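Local coordinates for type IV pilus assembly protein PilF (Thermus thermophilus HB8, PDB 5OIU), which probably hydrolyses ATP as a hexameric AAA+ motor that powers assembly of type IV pili, at residues V336-I341 with R359-K364. Numbering follows the deposited sequence.
Sequences VVDDEI and RRKGMK
Glu340 and Lys361 face each other across 9.2 Å between their CA atoms, the nearest CA pair across 336-341 and 359-364. The first segment leaves strand 328-336, an edge strand of the mixed sheet within this chain, and enters helix 339-347; the second leaves helix 351-360 through a Schellman motif, with Met363 N bonded to Ala358 O, Gly362 N to Arg359 O, and Gly362 at positive phi. The beginning of one helix thus lies against the end of another, and side chains alone bridge them.

Glu340 carries the contact. Its chain is extended beyond CG and splits its carboxylate between two cations. OE2 receives NH2 of Arg360 in a salt bridge modelled at 2.5 Å, shorter than expected and so uncertain in detail. The carboxylate meets the guanidinium edge with the two planes 35° apart. OE1 forms a long salt bridge with Lys361 NZ, at 3.7 Å. Lys361 folds twice near its tip, at chi3 (67°) and again at chi4, which sets its CD and CE methylenes between the carboxylates of Glu340 and Asp338. Asp338 OD2 touches both CD and CE of Lys361, each at 3.1 Å, whereas NZ, at 4.6 Å, is too far to pair with it.

Asp338 is the N-cap of helix 339-347: its OD1 accepts Ile341 N at 3.1 Å in a nearly straight bond and, weakly, Glu340 N. Replacing Asp338 with alanine removes the carboxylate, which would probably leave the amides of Glu340 and Ile341 uncapped and take one of two nearby negative charges from Lys361. Beneath this polar surface, Ile341 and Met363 both pack on Leu335 of the strand. At the protein surface, where water probably weakens the attraction, Glu340 ties Arg360 and Lys361 into a salt-bridge network joining the two helices, and the Asp338 carboxylate adds a nearby charge that does not pair directly with Lys361.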
loop_
_atom_site.group_PDB
_atom_site.type_symbol
_atom_site.label_atom_id
_atom_site.label_comp_id
_atom_site.label_asym_id
_atom_site.label_seq_id
_atom_site.Cartn_x
_atom_site.Cartn_y
_atom_site.Cartn_z
ATOM N N VAL C 336 -1.398 26.270 -0.757
ATOM C CA VAL C 336 -0.682 26.803 0.401
ATOM C C VAL C 336 -0.902 25.858 1.574
ATOM O O VAL C 336 -2.048 25.568 1.951
ATOM C CB VAL C 336 -1.139 28.233 0.744
ATOM C CG1 VAL C 336 -0.342 28.786 1.912
ATOM C CG2 VAL C 336 -0.995 29.139 -0.452
ATOM N N VAL C 337 0.195 25.386 2.155
ATOM C CA VAL C 337 0.158 24.326 3.156
ATOM C C VAL C 337 -0.163 24.917 4.526
ATOM O O VAL C 337 0.511 25.845 4.988
ATOM C CB VAL C 337 1.499 23.576 3.175
ATOM C CG1 VAL C 337 1.538 22.556 4.310
ATOM C CG2 VAL C 337 1.741 22.916 1.830
ATOM N N ASP C 338 -1.183 24.370 5.194
ATOM C CA ASP C 338 -1.520 24.738 6.567
ATOM C C ASP C 338 -1.485 23.498 7.452
ATOM O O ASP C 338 -1.006 22.436 7.047
ATOM C CB ASP C 338 -2.877 25.428 6.659
ATOM C CG ASP C 338 -3.970 24.643 5.962
ATOM O OD1 ASP C 338 -4.118 23.423 6.245
ATOM O OD2 ASP C 338 -4.672 25.257 5.124
ATOM N N ASP C 339 -1.980 23.647 8.683
ATOM C CA ASP C 339 -1.939 22.541 9.634
ATOM C C ASP C 339 -2.720 21.351 9.106
ATOM O O ASP C 339 -2.290 20.195 9.247
ATOM C CB ASP C 339 -2.503 22.972 10.985
ATOM C CG ASP C 339 -2.144 24.389 11.340
ATOM O OD1 ASP C 339 -0.980 24.605 11.753
ATOM O OD2 ASP C 339 -3.016 25.278 11.188
ATOM N N GLU C 340 -3.864 21.616 8.473
ATOM C CA GLU C 340 -4.728 20.528 8.035
ATOM C C GLU C 340 -4.054 19.704 6.946
ATOM O O GLU C 340 -4.045 18.466 7.009
ATOM C CB GLU C 340 -6.063 21.085 7.557
ATOM C CG GLU C 340 -7.201 20.157 7.870
ATOM C CD GLU C 340 -8.504 20.663 7.312
ATOM O OE1 GLU C 340 -8.607 21.896 7.098
ATOM O OE2 GLU C 340 -9.412 19.830 7.083
ATOM N N ILE C 341 -3.473 20.379 5.945
ATOM C CA ILE C 341 -2.741 19.679 4.893
ATOM C C ILE C 341 -1.552 18.929 5.481
ATOM O O ILE C 341 -1.325 17.750 5.175
ATOM C CB ILE C 341 -2.300 20.666 3.802
ATOM C CG1 ILE C 341 -3.511 21.128 3.006
ATOM C CG2 ILE C 341 -1.275 20.021 2.898
ATOM C CD1 ILE C 341 -3.397 22.556 2.534
ATOM N N ARG C 359 -9.001 22.640 -1.470
ATOM C CA ARG C 359 -10.062 23.378 -2.136
ATOM C C ARG C 359 -11.065 23.911 -1.129
ATOM O O ARG C 359 -11.593 25.018 -1.293
ATOM C CB ARG C 359 -10.751 22.482 -3.156
ATOM C CG ARG C 359 -10.046 22.434 -4.453
ATOM C CD ARG C 359 -11.030 22.719 -5.507
ATOM N NE ARG C 359 -11.923 21.591 -5.663
ATOM C CZ ARG C 359 -13.032 21.629 -6.387
ATOM N NH1 ARG C 359 -13.375 22.748 -7.022
ATOM N NH2 ARG C 359 -13.789 20.545 -6.482
ATOM N N ARG C 360 -11.345 23.126 -0.083
ATOM C CA ARG C 360 -12.294 23.553 0.938
ATOM C C ARG C 360 -11.792 24.804 1.652
ATOM O O ARG C 360 -12.510 25.807 1.748
ATOM C CB ARG C 360 -12.541 22.411 1.926
ATOM C CG ARG C 360 -13.828 22.555 2.726
ATOM C CD ARG C 360 -14.121 21.318 3.570
ATOM N NE ARG C 360 -12.921 20.623 4.045
ATOM C CZ ARG C 360 -12.053 21.105 4.941
ATOM N NH1 ARG C 360 -12.214 22.316 5.477
ATOM N NH2 ARG C 360 -11.003 20.369 5.290
ATOM N N LYS C 361 -10.537 24.775 2.131
ATOM C CA LYS C 361 -9.875 25.946 2.732
ATOM C C LYS C 361 -9.654 27.089 1.734
ATOM O O LYS C 361 -8.980 28.068 2.083
ATOM C CB LYS C 361 -8.544 25.532 3.365
ATOM C CG LYS C 361 -8.668 24.275 4.214
ATOM C CD LYS C 361 -7.532 24.118 5.230
ATOM C CE LYS C 361 -7.545 25.197 6.334
ATOM N NZ LYS C 361 -8.898 25.604 6.801
ATOM N N GLY C 362 -10.159 27.024 0.511
ATOM C CA GLY C 362 -10.189 28.164 -0.374
ATOM C C GLY C 362 -9.200 28.214 -1.542
ATOM O O GLY C 362 -8.984 29.302 -2.085
ATOM N N MET C 363 -8.615 27.091 -1.948
ATOM C CA MET C 363 -7.746 27.077 -3.118
ATOM C C MET C 363 -8.560 27.000 -4.398
ATOM O O MET C 363 -9.397 26.098 -4.544
ATOM C CB MET C 363 -6.796 25.892 -3.076
ATOM C CG MET C 363 -6.046 25.703 -4.365
ATOM S SD MET C 363 -5.039 24.230 -4.275
ATOM C CE MET C 363 -6.006 23.112 -5.284
ATOM N N LYS C 364 -8.310 27.936 -5.323
ATOM C CA LYS C 364 -8.871 27.839 -6.664
ATOM C C LYS C 364 -8.047 26.883 -7.525
ATOM O O LYS C 364 -6.810 26.847 -7.436
ATOM C CB LYS C 364 -8.932 29.209 -7.331
ATOM C CG LYS C 364 -9.644 30.250 -6.514
ATOM C CD LYS C 364 -10.668 31.012 -7.342
ATOM C CE LYS C 364 -11.893 31.406 -6.492
ATOM N NZ LYS C 364 -12.944 30.331 -6.411
#